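Local coordinates for protein superoxide dismutase (Leishmania major, PDB 4F2N) that catalyses the dismutation of superoxide to oxygen and hydrogen peroxide at a mononuclear iron centre, probably protecting the parasite from oxidative damage, at residues G155-C160 and I170-N175. Sequence-based numbering, arbitrary orientation.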
loop_
_atom_site.group_PDB
_atom_site.type_symbol
_atom_site.label_atom_id
_atom_site.label_comp_id
_atom_site.label_asym_id
_atom_site.label_seq_id
_atom_site.Cartn_x
_atom_site.Cartn_y
_atom_site.Cartn_z
ATOM N N GLY B 155 0.418 -0.290 -5.424
ATOM C CA GLY B 155 1.093 -0.787 -6.642
ATOM C C GLY B 155 0.976 0.175 -7.798
ATOM O O GLY B 155 0.777 1.374 -7.596
ATOM N N TRP B 156 1.020 -0.389 -8.999
ATOM C CA TRP B 156 1.132 0.345 -10.257
ATOM C C TRP B 156 0.252 -0.319 -11.279
ATOM O O TRP B 156 0.122 -1.577 -11.311
ATOM C CB TRP B 156 2.611 0.309 -10.749
ATOM C CG TRP B 156 3.562 0.955 -9.770
ATOM C CD1 TRP B 156 4.174 0.361 -8.654
ATOM C CD2 TRP B 156 4.052 2.345 -9.785
ATOM N NE1 TRP B 156 4.971 1.267 -7.993
ATOM C CE2 TRP B 156 4.919 2.486 -8.610
ATOM C CE3 TRP B 156 3.848 3.448 -10.619
ATOM C CZ2 TRP B 156 5.568 3.659 -8.321
ATOM C CZ3 TRP B 156 4.507 4.666 -10.303
ATOM C CH2 TRP B 156 5.344 4.761 -9.186
ATOM N N THR B 157 -0.328 0.498 -12.143
ATOM C CA THR B 157 -1.060 -0.002 -13.294
ATOM C C THR B 157 -0.342 0.499 -14.564
ATOM O O THR B 157 0.039 1.680 -14.659
ATOM C CB THR B 157 -2.516 0.484 -13.264
ATOM O OG1 THR B 157 -3.117 -0.030 -12.075
ATOM C CG2 THR B 157 -3.307 -0.045 -14.464
ATOM N N TRP B 158 -0.200 -0.392 -15.533
ATOM C CA TRP B 158 0.701 -0.169 -16.662
ATOM C C TRP B 158 0.021 -0.398 -17.962
ATOM O O TRP B 158 -0.826 -1.294 -18.083
ATOM C CB TRP B 158 1.812 -1.225 -16.601
ATOM C CG TRP B 158 2.619 -1.211 -15.329
ATOM C CD1 TRP B 158 2.375 -1.925 -14.147
ATOM C CD2 TRP B 158 3.865 -0.474 -15.080
ATOM N NE1 TRP B 158 3.343 -1.665 -13.220
ATOM C CE2 TRP B 158 4.262 -0.800 -13.697
ATOM C CE3 TRP B 158 4.663 0.401 -15.835
ATOM C CZ2 TRP B 158 5.419 -0.278 -13.107
ATOM C CZ3 TRP B 158 5.824 0.945 -15.231
ATOM C CH2 TRP B 158 6.199 0.588 -13.892
ATOM N N LEU B 159 0.424 0.365 -18.966
ATOM C CA LEU B 159 0.192 -0.007 -20.375
ATOM C C LEU B 159 1.550 -0.417 -20.938
ATOM O O LEU B 159 2.515 0.355 -20.881
ATOM C CB LEU B 159 -0.393 1.177 -21.174
ATOM C CG LEU B 159 -0.667 0.968 -22.680
ATOM C CD1 LEU B 159 -1.733 -0.094 -22.910
ATOM C CD2 LEU B 159 -1.124 2.298 -23.277
ATOM N N CYS B 160 1.632 -1.638 -21.442
ATOM C CA CYS B 160 2.873 -2.188 -21.972
ATOM C C CYS B 160 2.733 -2.694 -23.392
ATOM O O CYS B 160 1.631 -3.060 -23.852
ATOM C CB CYS B 160 3.407 -3.350 -21.113
ATOM S SG CYS B 160 3.757 -2.952 -19.390
ATOM N N ILE B 170 -2.719 -4.086 -20.685
ATOM C CA ILE B 170 -2.836 -3.518 -19.340
ATOM C C ILE B 170 -2.423 -4.552 -18.317
ATOM O O ILE B 170 -2.956 -5.659 -18.295
ATOM C CB ILE B 170 -4.277 -3.019 -19.070
ATOM C CG1 ILE B 170 -4.651 -1.994 -20.134
ATOM C CG2 ILE B 170 -4.414 -2.433 -17.653
ATOM C CD1 ILE B 170 -6.112 -1.545 -20.087
ATOM N N ASP B 171 -1.496 -4.167 -17.440
ATOM C CA ASP B 171 -0.972 -5.044 -16.413
ATOM C C ASP B 171 -0.950 -4.260 -15.098
ATOM O O ASP B 171 -0.642 -3.085 -15.113
ATOM C CB ASP B 171 0.459 -5.413 -16.812
ATOM C CG ASP B 171 1.009 -6.571 -16.033
ATOM O OD1 ASP B 171 0.267 -7.570 -15.852
ATOM O OD2 ASP B 171 2.202 -6.501 -15.621
ATOM N N SER B 172 -1.295 -4.898 -13.986
ATOM C CA SER B 172 -1.174 -4.289 -12.656
ATOM C C SER B 172 -0.104 -5.022 -11.899
ATOM O O SER B 172 -0.002 -6.256 -12.003
ATOM C CB SER B 172 -2.496 -4.411 -11.915
ATOM O OG SER B 172 -3.376 -3.422 -12.405
ATOM N N THR B 173 0.709 -4.291 -11.135
ATOM C CA THR B 173 1.668 -4.940 -10.258
ATOM C C THR B 173 1.407 -4.502 -8.797
ATOM O O THR B 173 0.764 -3.470 -8.554
ATOM C CB THR B 173 3.125 -4.610 -10.640
ATOM O OG1 THR B 173 3.300 -3.171 -10.667
ATOM C CG2 THR B 173 3.504 -5.224 -12.047
ATOM N N SER B 174 1.895 -5.297 -7.860
ATOM C CA SER B 174 1.776 -5.006 -6.430
ATOM C C SER B 174 3.097 -4.357 -5.947
ATOM O O SER B 174 4.195 -4.823 -6.308
ATOM C CB SER B 174 1.537 -6.331 -5.679
ATOM O OG SER B 174 1.675 -6.200 -4.257
ATOM N N ASN B 175 2.977 -3.342 -5.098
ATOM C CA ASN B 175 4.145 -2.781 -4.380
ATOM C C ASN B 175 5.202 -2.220 -5.348
ATOM O O ASN B 175 4.904 -1.246 -6.020
ATOM C CB ASN B 175 4.732 -3.776 -3.364
ATOM C CG ASN B 175 3.758 -4.033 -2.202
ATOM O OD1 ASN B 175 2.788 -3.290 -2.050
ATOM N ND2 ASN B 175 4.003 -5.083 -1.394
#
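The antiparallel β-hairpin of the C-terminal domain brings W156 and W158 against T173, D171 and N175. Backbone bonds tie W156 to T173 and W158 to D171, T173 N to W156 O being 2.8 Å. On the sheet face carrying W156 and W158, W158 NE1 gives a nearly straight hydrogen bond (3.0 Å, 169°) to T173 OG1, which lies in the indole plane. T173 places this hydroxyl between its backbone N and carbonyl carbon (chi1 55°). Threonine suits here: OG1 accepts from the indole while donating to G177 O, and CG2 lies alongside the same NE1/CD1 edge. In the three-stranded sheet of iron superoxide dismutases, 155-161 is the middle strand; it brings the W156 side chain to about 4 Å from the iron, its ring edge-to-face with the ligand H108, while W156 NE1 bonds Q104. N175 O meets this indole at its edge, 3.2 Å from W156 CD1. On the opposite face of the sheet, T157 OG1 and S172 OG share a weak 3.4 Å hydrogen bond, and helix 137-149 packs F144 on T157 and F140 on I170. G155 CA makes a C-H...O contact with T173 O (3.3 Å) where a CB would clash, and its backbone angles also suit glycine.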